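Local coordinates for outer membrane associated protein (Francisella tularensis subsp. tularensis, PDB 6U83) that probably acts in the outer membrane as a porin-type protein and carries an OmpA-like domain that, as in its relatives, probably binds peptidoglycan, at residues D126-L131 with E136-K141; V83-I86 with N90-S93; V27-I32 with V56-D61; G37-N40 with G45-C48. One frame throughout, in Å; residues are numbered along the deposited sequence.

Interaction 1: residues D126-L131 with E136-K141; sequences DYMKQL and EKIITK
M128 and K129, near the end of helix 110-130, take the CD1 methyl of I138 against them where strand 138-142 begins. The contact closes a beta-alpha-beta unit of the OmpA-like domain: helix 110-130 connects strand 94-98 to its parallel neighbour 138-142, and the backbone of 136-141 is bonded to V94, V96 and G98 rather than to the helix. Helix and strand therefore meet through side chains alone, with M128 and I138 the nearest residues, their CA atoms 8.7 Å apart. The apolar part is small. I138 CD1 lies 3.9 Å from M128 CB, at the root of that side chain, while the rest of the methionine, extended beyond CG, touches F82 and V83 of helix 73-89. The same methyl is 4.1 Å from K129 CG, so only the aliphatic start of the lysine shares in the packing. I138 places CG1 anti to its carbonyl carbon (chi1 -60°) and keeps the rest of the branch extended, which carries CD1 out to the helix; A125 and L133 also touch this isoleucine. The polar part stays within the helix. K129 bends at chi3 (-104°), which brings its amine near D126, whose carboxylate is also hydrogen-bonded by Q122. The resulting ion pair is long, K129 NZ standing 3.7 Å from D126 OD1.

Interaction 2: residues V83-I86 with N90-S93; sequences VNFI and NISS
I91 sets CG1 anti to its carbonyl carbon (chi1 -78°) and extends to CD1, while F85 swings its ring out with CG anti to the backbone N (chi1 176°); the two side chains meet beside the end of helix 73-89. The backbone between them ends the helix in a manner consistent with a Schellman motif: N90 takes a positive phi of 51°, and the chain turns back so that I91 N donates to I86 O, five residues earlier, at 3.2 Å. That bond is fairly straight and lies in the carbonyl plane. Reversing the chain in this way also brings together the two isoleucines whose backbones make the bond, an apolar pairing familiar from such helix ends. Their side chains cross at about a right angle, I86 CG2 lying 4.0 Å from I91 CB, so the I86 branch packs against the base of I91 and not its end. L133 touches I86 as well. The other end of I91 goes to F85, approaching the ring obliquely. The phenyl group belongs mainly to the core, where P29, V56, V58 and V166 surround it, and I91 itself leans on V166 and A168 of strand 161-172. The turn thus lies beside the helix-sheet interface just before the chain enters strand 94-98. Between ring and methyl, F85 CE2 is 3.9 Å from I91 CD1.

Interaction 3: residues V27-I32 with V56-D61; sequences VLPAGI and VTVYLD
V58, on strand 55-63, divides its two methyls between P29 and I32 of the loop that joins strands 26-27 and 33-34. Its CB is set back from both partners and serves as the fork. From there CG1, anti to the backbone N (chi1 179°), reaches I32 CD1 at 3.8 Å, the closest approach of the contact. The two side chains cross at about a right angle, the end of the isoleucine lying nearest to CG1. The other branch, CG2, meets the proline ring 4.0 Å away at P29 CG, and F82 of helix 73-89 touches V58 as well. Two residues back along the strand, V56 continues the same apolar face: its CG2 methyl lies 4.2 Å from P29 CD, so neighbouring ring atoms of the proline serve successive inward-facing valines. T57, between them, faces away and bonds through its hydroxyl to S167 on strand 161-172. The loop bends in a type II beta turn from P29 to I32, closed by a weak bond of 3.3 Å from I32 N to P29 O, with G31 taking the positive phi. This brings both P29 and I32 onto the strand without any hydrogen bond across the contact. The 27-32 turn here adds to the packing of the same valines that helix 73-89 touches, on the helix-facing side of the sheet in the alpha/beta fold of OmpA-like domains.

Interaction 4: residues G37-N40 with G45-C48; sequences GNFN and GVAC
A Cys sulfur-aromatic contact, made by a sulfur of the C35-C48 disulfide, joins the loop before strand 46-52 to the strand itself: F39 lays one ring face against the sulfur of C48. The disulfide ties the start of this loop, at C35, to the strand, and the phenyl group packs onto the C48 sulfur from the loop side. C48 SG sits 3.9 Å from the centroid of the F39 ring and 25° off the ring normal, so it is over the face but shifted toward the rim. Both groups hold their first torsion between backbone N and carbonyl carbon, F39 with chi1 at 72°, and from the loop and the strand each side chain points to the other segment. The second meeting is of another kind. V46, two residues before C48 on the same side of the strand, brings its CG1 methyl to the ring edge, near the ring plane, 4.0 Å from F39 CD1. The phenyl group is thus touched over a face by sulfur and at its rim by a methyl, while Y59 of strand 55-63 meets it with the ring planes at about 45°. No hydrogen bond links the two segments; the loop's own polar atoms look elsewhere, F39 O to T42 OG1 and N40 O to K63 NZ. Strand 46-52 is meanwhile held in the sheet by backbone bonds of V46 with D61 and of C48 with Y59. Of the ring carbons, CD1 comes closest to the sulfur, C48 SG lying 3.5 Å from F39 CD1.

How the interactions relate
Interaction 3 is the fully buried one, purely apolar; the other three are partly buried. F85 is shared by interactions 2 and 3, meeting the helix-end turn in one and the loop and strand of the other. Interactions 1 and 2 also touch, through M128 against V83 and K137 and I139 against S92 and S93, and both deal with helix ends of the domain. Interaction 2 alone adds a backbone hydrogen bond across its segments. Interactions 3 and 4 use adjacent strands, 55-63 and 46-52, but interaction 4 relies on a disulfide sulfur over a ring. Its centre is about 21 Å from that of interaction 1.

Interaction 1: residues D126-L131 with E136-K141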
loop_
_atom_site.group_PDB
_atom_site.type_symbol
_atom_site.label_atom_id
_atom_site.label_comp_id
_atom_site.label_asym_id
_atom_site.label_seq_id
_atom_site.Cartn_x
_atom_site.Cartn_y
_atom_site.Cartn_z
ATOM N N ASP A 126 9.968 5.798 4.167
ATOM C CA ASP A 126 10.746 7.029 4.131
ATOM C C ASP A 126 9.915 8.181 3.594
ATOM O O ASP A 126 9.884 9.264 4.191
ATOM C CB ASP A 126 11.995 6.831 3.279
ATOM C CG ASP A 126 13.094 6.080 4.012
ATOM O OD1 ASP A 126 12.889 5.693 5.187
ATOM O OD2 ASP A 126 14.175 5.887 3.410
ATOM N N TYR A 127 9.213 7.956 2.477
ATOM C CA TYR A 127 8.401 9.012 1.878
ATOM C C TYR A 127 7.275 9.440 2.805
ATOM O O TYR A 127 6.978 10.636 2.922
ATOM C CB TYR A 127 7.829 8.548 0.541
ATOM C CG TYR A 127 7.213 9.682 -0.258
ATOM C CD1 TYR A 127 7.982 10.773 -0.661
ATOM C CD2 TYR A 127 5.866 9.664 -0.612
ATOM C CE1 TYR A 127 7.426 11.815 -1.395
ATOM C CE2 TYR A 127 5.304 10.702 -1.351
ATOM C CZ TYR A 127 6.089 11.768 -1.737
ATOM O OH TYR A 127 5.532 12.797 -2.457
ATOM N N MET A 128 6.622 8.475 3.453
ATOM C CA MET A 128 5.604 8.804 4.444
ATOM C C MET A 128 6.150 9.772 5.477
ATOM O O MET A 128 5.458 10.713 5.887
ATOM C CB MET A 128 5.113 7.530 5.124
ATOM C CG MET A 128 4.419 6.589 4.184
ATOM S SD MET A 128 3.797 5.149 5.051
ATOM C CE MET A 128 2.425 4.687 3.993
ATOM N N LYS A 129 7.400 9.566 5.895
ATOM C CA LYS A 129 7.994 10.446 6.890
ATOM C C LYS A 129 8.218 11.843 6.324
ATOM O O LYS A 129 7.978 12.841 7.016
ATOM C CB LYS A 129 9.301 9.843 7.414
ATOM C CG LYS A 129 9.095 8.648 8.349
ATOM C CD LYS A 129 10.409 8.085 8.852
ATOM C CE LYS A 129 10.777 6.785 8.148
ATOM N NZ LYS A 129 12.043 6.194 8.707
ATOM N N GLN A 130 8.668 11.936 5.065
ATOM C CA GLN A 130 8.812 13.242 4.425
ATOM C C GLN A 130 7.497 14.008 4.449
ATOM O O GLN A 130 7.485 15.236 4.590
ATOM C CB GLN A 130 9.299 13.080 2.983
ATOM C CG GLN A 130 10.715 12.549 2.837
ATOM C CD GLN A 130 11.091 12.297 1.386
ATOM O OE1 GLN A 130 10.886 13.152 0.519
ATOM N NE2 GLN A 130 11.632 11.113 1.110
ATOM N N LEU A 131 6.379 13.295 4.340
ATOM C CA LEU A 131 5.056 13.894 4.281
ATOM C C LEU A 131 4.523 14.368 5.631
ATOM O O LEU A 131 3.382 14.840 5.689
ATOM C CB LEU A 131 4.092 12.888 3.668
ATOM C CG LEU A 131 4.506 12.509 2.246
ATOM C CD1 LEU A 131 3.571 11.470 1.660
ATOM C CD2 LEU A 131 4.536 13.741 1.374
ATOM N N GLU A 136 7.495 6.570 14.353
ATOM C CA GLU A 136 7.003 5.593 15.318
ATOM C C GLU A 136 5.687 4.969 14.886
ATOM O O GLU A 136 5.391 3.834 15.274
ATOM C CB GLU A 136 6.831 6.242 16.694
ATOM C CG GLU A 136 6.117 7.583 16.665
ATOM C CD GLU A 136 7.081 8.747 16.799
ATOM O OE1 GLU A 136 7.080 9.410 17.863
ATOM O OE2 GLU A 136 7.855 8.983 15.844
ATOM N N LYS A 137 4.887 5.679 14.102
ATOM C CA LYS A 137 3.636 5.118 13.626
ATOM C C LYS A 137 3.823 4.124 12.487
ATOM O O LYS A 137 2.818 3.729 11.885
ATOM C CB LYS A 137 2.694 6.239 13.170
ATOM C CG LYS A 137 2.395 7.283 14.235
ATOM C CD LYS A 137 1.276 8.219 13.794
ATOM C CE LYS A 137 1.124 9.378 14.768
ATOM N NZ LYS A 137 1.179 8.938 16.207
ATOM N N ILE A 138 5.050 3.705 12.164
ATOM C CA ILE A 138 5.299 2.975 10.921
ATOM C C ILE A 138 6.097 1.714 11.201
ATOM O O ILE A 138 7.166 1.769 11.816
ATOM C CB ILE A 138 6.029 3.837 9.873
ATOM C CG1 ILE A 138 5.200 5.067 9.515
ATOM C CG2 ILE A 138 6.266 3.033 8.611
ATOM C CD1 ILE A 138 5.943 6.045 8.642
ATOM N N ILE A 139 5.586 0.584 10.717
ATOM C CA ILE A 139 6.229 -0.716 10.842
ATOM C C ILE A 139 6.423 -1.278 9.445
ATOM O O ILE A 139 5.479 -1.293 8.645
ATOM C CB ILE A 139 5.391 -1.689 11.688
ATOM C CG1 ILE A 139 5.107 -1.095 13.067
ATOM C CG2 ILE A 139 6.095 -3.032 11.776
ATOM C CD1 ILE A 139 3.736 -0.457 13.185
ATOM N N THR A 140 7.630 -1.768 9.162
ATOM C CA THR A 140 7.963 -2.304 7.853
ATOM C C THR A 140 8.297 -3.788 7.955
ATOM O O THR A 140 8.941 -4.234 8.914
ATOM C CB THR A 140 9.126 -1.533 7.213
ATOM O OG1 THR A 140 10.331 -1.741 7.954
ATOM C CG2 THR A 140 8.821 -0.047 7.192
ATOM N N LYS A 141 7.822 -4.538 6.959
ATOM C CA LYS A 141 8.025 -5.968 6.792
ATOM C C LYS A 141 8.333 -6.249 5.331
ATOM O O LYS A 141 7.700 -5.677 4.437
ATOM C CB LYS A 141 6.782 -6.768 7.172
ATOM C CG LYS A 141 6.497 -6.953 8.650
ATOM C CD LYS A 141 5.257 -7.837 8.801
ATOM C CE LYS A 141 5.208 -8.595 10.133
ATOM N NZ LYS A 141 4.039 -9.547 10.185
#

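Interaction 2: residues V83-I86 with N90-S93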
loop_
_atom_site.group_PDB
_atom_site.type_symbol
_atom_site.label_atom_id
_atom_site.label_comp_id
_atom_site.label_asym_id
_atom_site.label_seq_id
_atom_site.Cartn_x
_atom_site.Cartn_y
_atom_site.Cartn_z
ATOM N N VAL A 83 -1.349 8.754 3.259
ATOM C CA VAL A 83 -0.897 9.403 4.486
ATOM C C VAL A 83 -1.902 10.455 4.939
ATOM O O VAL A 83 -2.178 10.594 6.140
ATOM C CB VAL A 83 0.506 10.002 4.277
ATOM C CG1 VAL A 83 0.904 10.875 5.452
ATOM C CG2 VAL A 83 1.526 8.890 4.059
ATOM N N ASN A 84 -2.466 11.209 3.987
ATOM C CA ASN A 84 -3.459 12.234 4.302
ATOM C C ASN A 84 -4.658 11.643 5.037
ATOM O O ASN A 84 -5.246 12.295 5.910
ATOM C CB ASN A 84 -3.909 12.926 3.010
ATOM C CG ASN A 84 -4.119 14.421 3.180
ATOM O OD1 ASN A 84 -3.175 15.206 3.065
ATOM N ND2 ASN A 84 -5.360 14.825 3.443
ATOM N N PHE A 85 -5.023 10.406 4.705
ATOM C CA PHE A 85 -6.103 9.725 5.407
ATOM C C PHE A 85 -5.673 9.313 6.811
ATOM O O PHE A 85 -6.444 9.449 7.771
ATOM C CB PHE A 85 -6.534 8.517 4.582
ATOM C CG PHE A 85 -7.590 7.668 5.227
ATOM C CD1 PHE A 85 -8.898 8.095 5.284
ATOM C CD2 PHE A 85 -7.279 6.416 5.716
ATOM C CE1 PHE A 85 -9.872 7.306 5.845
ATOM C CE2 PHE A 85 -8.250 5.623 6.283
ATOM C CZ PHE A 85 -9.549 6.069 6.346
ATOM N N ILE A 86 -4.443 8.813 6.947
ATOM C CA ILE A 86 -3.925 8.429 8.255
ATOM C C ILE A 86 -3.891 9.632 9.192
ATOM O O ILE A 86 -4.322 9.548 10.347
ATOM C CB ILE A 86 -2.535 7.786 8.106
ATOM C CG1 ILE A 86 -2.656 6.447 7.384
ATOM C CG2 ILE A 86 -1.861 7.610 9.468
ATOM C CD1 ILE A 86 -1.356 6.007 6.766
ATOM N N ASN A 90 -6.550 10.087 12.436
ATOM C CA ASN A 90 -5.788 9.919 13.669
ATOM C C ASN A 90 -5.468 8.441 13.907
ATOM O O ASN A 90 -5.562 7.928 15.025
ATOM C CB ASN A 90 -6.532 10.541 14.851
ATOM C CG ASN A 90 -6.917 11.992 14.592
ATOM O OD1 ASN A 90 -8.046 12.289 14.193
ATOM N ND2 ASN A 90 -5.966 12.899 14.795
ATOM N N ILE A 91 -5.087 7.754 12.826
ATOM C CA ILE A 91 -4.786 6.329 12.896
ATOM C C ILE A 91 -3.457 6.114 13.605
ATOM O O ILE A 91 -2.493 6.873 13.426
ATOM C CB ILE A 91 -4.801 5.717 11.483
ATOM C CG1 ILE A 91 -6.252 5.496 11.031
ATOM C CG2 ILE A 91 -3.997 4.420 11.413
ATOM C CD1 ILE A 91 -6.387 4.961 9.629
ATOM N N SER A 92 -3.406 5.064 14.425
ATOM C CA SER A 92 -2.280 4.835 15.325
ATOM C C SER A 92 -1.028 4.391 14.574
ATOM O O SER A 92 0.022 5.038 14.661
ATOM C CB SER A 92 -2.683 3.799 16.377
ATOM O OG SER A 92 -3.533 2.823 15.790
ATOM N N SER A 93 -1.112 3.271 13.854
ATOM C CA SER A 93 0.061 2.673 13.231
ATOM C C SER A 93 -0.318 2.013 11.913
ATOM O O SER A 93 -1.468 1.612 11.710
ATOM C CB SER A 93 0.720 1.630 14.148
ATOM O OG SER A 93 0.301 0.318 13.810
#

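Interaction 3: residues V27-I32 with V56-D61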
loop_
_atom_site.group_PDB
_atom_site.type_symbol
_atom_site.label_atom_id
_atom_site.label_comp_id
_atom_site.label_asym_id
_atom_site.label_seq_id
_atom_site.Cartn_x
_atom_site.Cartn_y
_atom_site.Cartn_z
ATOM N N VAL A 27 -18.386 11.633 5.166
ATOM C CA VAL A 27 -17.492 12.051 4.093
ATOM C C VAL A 27 -16.409 10.988 3.900
ATOM O O VAL A 27 -15.898 10.416 4.870
ATOM C CB VAL A 27 -16.891 13.444 4.402
ATOM C CG1 VAL A 27 -16.045 13.415 5.667
ATOM C CG2 VAL A 27 -16.084 13.978 3.227
ATOM N N LEU A 28 -16.057 10.701 2.575
ATOM C CA LEU A 28 -15.146 9.713 2.005
ATOM C C LEU A 28 -13.701 10.212 2.012
ATOM O O LEU A 28 -13.455 11.422 1.947
ATOM C CB LEU A 28 -15.560 9.380 0.574
ATOM C CG LEU A 28 -16.784 8.475 0.475
ATOM C CD1 LEU A 28 -17.286 8.408 -0.950
ATOM C CD2 LEU A 28 -16.445 7.085 0.987
ATOM N N PRO A 29 -12.731 9.294 2.092
ATOM C CA PRO A 29 -11.320 9.709 2.164
ATOM C C PRO A 29 -10.899 10.531 0.951
ATOM O O PRO A 29 -11.196 10.185 -0.195
ATOM C CB PRO A 29 -10.557 8.378 2.246
ATOM C CG PRO A 29 -11.557 7.301 1.990
ATOM C CD PRO A 29 -12.896 7.853 2.345
ATOM N N ALA A 30 -10.186 11.624 1.222
ATOM C CA ALA A 30 -9.858 12.610 0.198
ATOM C C ALA A 30 -8.953 12.027 -0.878
ATOM O O ALA A 30 -7.900 11.457 -0.582
ATOM C CB ALA A 30 -9.184 13.824 0.834
ATOM N N GLY A 31 -9.354 12.197 -2.132
ATOM C CA GLY A 31 -8.528 11.791 -3.248
ATOM C C GLY A 31 -8.468 10.305 -3.506
ATOM O O GLY A 31 -7.679 9.873 -4.351
ATOM N N ILE A 32 -9.284 9.509 -2.819
ATOM C CA ILE A 32 -9.261 8.056 -2.929
ATOM C C ILE A 32 -10.618 7.581 -3.432
ATOM O O ILE A 32 -11.657 7.993 -2.904
ATOM C CB ILE A 32 -8.932 7.407 -1.578
ATOM C CG1 ILE A 32 -7.657 8.022 -0.996
ATOM C CG2 ILE A 32 -8.786 5.942 -1.762
ATOM C CD1 ILE A 32 -7.413 7.701 0.482
ATOM N N VAL A 56 -14.582 2.449 7.079
ATOM C CA VAL A 56 -13.940 2.506 5.776
ATOM C C VAL A 56 -12.545 1.906 5.907
ATOM O O VAL A 56 -11.902 2.027 6.957
ATOM C CB VAL A 56 -13.904 3.949 5.223
ATOM C CG1 VAL A 56 -13.099 4.873 6.123
ATOM C CG2 VAL A 56 -13.365 3.971 3.803
ATOM N N THR A 57 -12.100 1.215 4.859
ATOM C CA THR A 57 -10.768 0.634 4.805
ATOM C C THR A 57 -10.092 1.106 3.533
ATOM O O THR A 57 -10.654 0.961 2.442
ATOM C CB THR A 57 -10.810 -0.896 4.836
ATOM O OG1 THR A 57 -11.521 -1.328 6.000
ATOM C CG2 THR A 57 -9.389 -1.462 4.870
ATOM N N VAL A 58 -8.889 1.662 3.673
ATOM C CA VAL A 58 -8.124 2.170 2.546
ATOM C C VAL A 58 -6.970 1.218 2.294
ATOM O O VAL A 58 -6.285 0.798 3.230
ATOM C CB VAL A 58 -7.627 3.607 2.793
ATOM C CG1 VAL A 58 -6.817 4.100 1.605
ATOM C CG2 VAL A 58 -8.797 4.541 3.022
ATOM N N TYR A 59 -6.780 0.850 1.037
ATOM C CA TYR A 59 -5.676 0.006 0.623
ATOM C C TYR A 59 -4.674 0.821 -0.176
ATOM O O TYR A 59 -5.032 1.801 -0.834
ATOM C CB TYR A 59 -6.154 -1.157 -0.233
ATOM C CG TYR A 59 -7.105 -2.046 0.489
ATOM C CD1 TYR A 59 -8.459 -1.751 0.534
ATOM C CD2 TYR A 59 -6.655 -3.184 1.129
ATOM C CE1 TYR A 59 -9.339 -2.575 1.202
ATOM C CE2 TYR A 59 -7.522 -4.011 1.800
ATOM C CZ TYR A 59 -8.861 -3.705 1.835
ATOM O OH TYR A 59 -9.720 -4.538 2.509
ATOM N N LEU A 60 -3.416 0.391 -0.118
ATOM C CA LEU A 60 -2.330 0.971 -0.892
ATOM C C LEU A 60 -1.588 -0.155 -1.590
ATOM O O LEU A 60 -1.126 -1.097 -0.935
ATOM C CB LEU A 60 -1.380 1.753 0.007
ATOM C CG LEU A 60 -0.115 2.303 -0.622
ATOM C CD1 LEU A 60 -0.394 3.661 -1.193
ATOM C CD2 LEU A 60 0.994 2.362 0.425
ATOM N N ASP A 61 -1.486 -0.069 -2.917
ATOM C CA ASP A 61 -0.707 -1.023 -3.705
ATOM C C ASP A 61 0.215 -0.201 -4.599
ATOM O O ASP A 61 -0.180 0.234 -5.684
ATOM C CB ASP A 61 -1.614 -1.964 -4.496
ATOM C CG ASP A 61 -0.846 -3.103 -5.136
ATOM O OD1 ASP A 61 0.391 -3.044 -5.137
ATOM O OD2 ASP A 61 -1.468 -4.063 -5.633
#

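Interaction 4: residues G37-N40 with G45-C48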
loop_
_atom_site.group_PDB
_atom_site.type_symbol
_atom_site.label_atom_id
_atom_site.label_comp_id
_atom_site.label_asym_id
_atom_site.label_seq_id
_atom_site.Cartn_x
_atom_site.Cartn_y
_atom_site.Cartn_z
ATOM N N GLY A 37 -13.172 -4.278 -8.756
ATOM C CA GLY A 37 -12.858 -5.687 -8.646
ATOM C C GLY A 37 -11.425 -5.975 -9.052
ATOM O O GLY A 37 -10.967 -5.490 -10.093
ATOM N N ASN A 38 -10.704 -6.747 -8.234
ATOM C CA ASN A 38 -9.306 -7.106 -8.498
ATOM C C ASN A 38 -8.434 -5.867 -8.680
ATOM O O ASN A 38 -7.729 -5.719 -9.681
ATOM C CB ASN A 38 -9.193 -8.024 -9.712
ATOM C CG ASN A 38 -9.051 -9.468 -9.324
ATOM O OD1 ASN A 38 -8.699 -9.781 -8.186
ATOM N ND2 ASN A 38 -9.314 -10.363 -10.265
ATOM N N PHE A 39 -8.485 -4.970 -7.694
ATOM C CA PHE A 39 -7.790 -3.695 -7.816
ATOM C C PHE A 39 -6.271 -3.848 -7.778
ATOM O O PHE A 39 -5.556 -2.928 -8.188
ATOM C CB PHE A 39 -8.241 -2.753 -6.703
ATOM C CG PHE A 39 -7.719 -3.132 -5.358
ATOM C CD1 PHE A 39 -6.490 -2.652 -4.913
ATOM C CD2 PHE A 39 -8.445 -3.979 -4.535
ATOM C CE1 PHE A 39 -5.992 -3.012 -3.673
ATOM C CE2 PHE A 39 -7.959 -4.340 -3.286
ATOM C CZ PHE A 39 -6.728 -3.854 -2.855
ATOM N N ASN A 40 -5.763 -4.968 -7.273
ATOM C CA ASN A 40 -4.327 -5.186 -7.169
ATOM C C ASN A 40 -3.726 -5.744 -8.447
ATOM O O ASN A 40 -2.495 -5.814 -8.556
ATOM C CB ASN A 40 -4.025 -6.138 -6.011
ATOM C CG ASN A 40 -4.884 -7.391 -6.053
ATOM O OD1 ASN A 40 -5.670 -7.597 -6.987
ATOM N ND2 ASN A 40 -4.742 -8.238 -5.038
ATOM N N GLY A 45 0.472 2.110 -9.544
ATOM C CA GLY A 45 0.267 2.354 -8.124
ATOM C C GLY A 45 -1.146 2.855 -7.860
ATOM O O GLY A 45 -1.670 3.708 -8.580
ATOM N N VAL A 46 -1.781 2.310 -6.814
ATOM C CA VAL A 46 -3.154 2.700 -6.500
ATOM C C VAL A 46 -3.375 2.747 -4.996
ATOM O O VAL A 46 -2.738 2.028 -4.221
ATOM C CB VAL A 46 -4.198 1.763 -7.149
ATOM C CG1 VAL A 46 -4.397 0.505 -6.303
ATOM C CG2 VAL A 46 -5.515 2.513 -7.359
ATOM N N ALA A 47 -4.299 3.613 -4.599
ATOM C CA ALA A 47 -4.884 3.639 -3.271
ATOM C C ALA A 47 -6.395 3.729 -3.446
ATOM O O ALA A 47 -6.884 4.610 -4.158
ATOM C CB ALA A 47 -4.353 4.819 -2.448
ATOM N N CYS A 48 -7.132 2.812 -2.826
ATOM C CA CYS A 48 -8.581 2.796 -2.971
ATOM C C CYS A 48 -9.222 2.404 -1.635
ATOM O O CYS A 48 -8.535 1.994 -0.687
ATOM C CB CYS A 48 -8.996 1.881 -4.133
ATOM S SG CYS A 48 -8.475 0.141 -4.027
#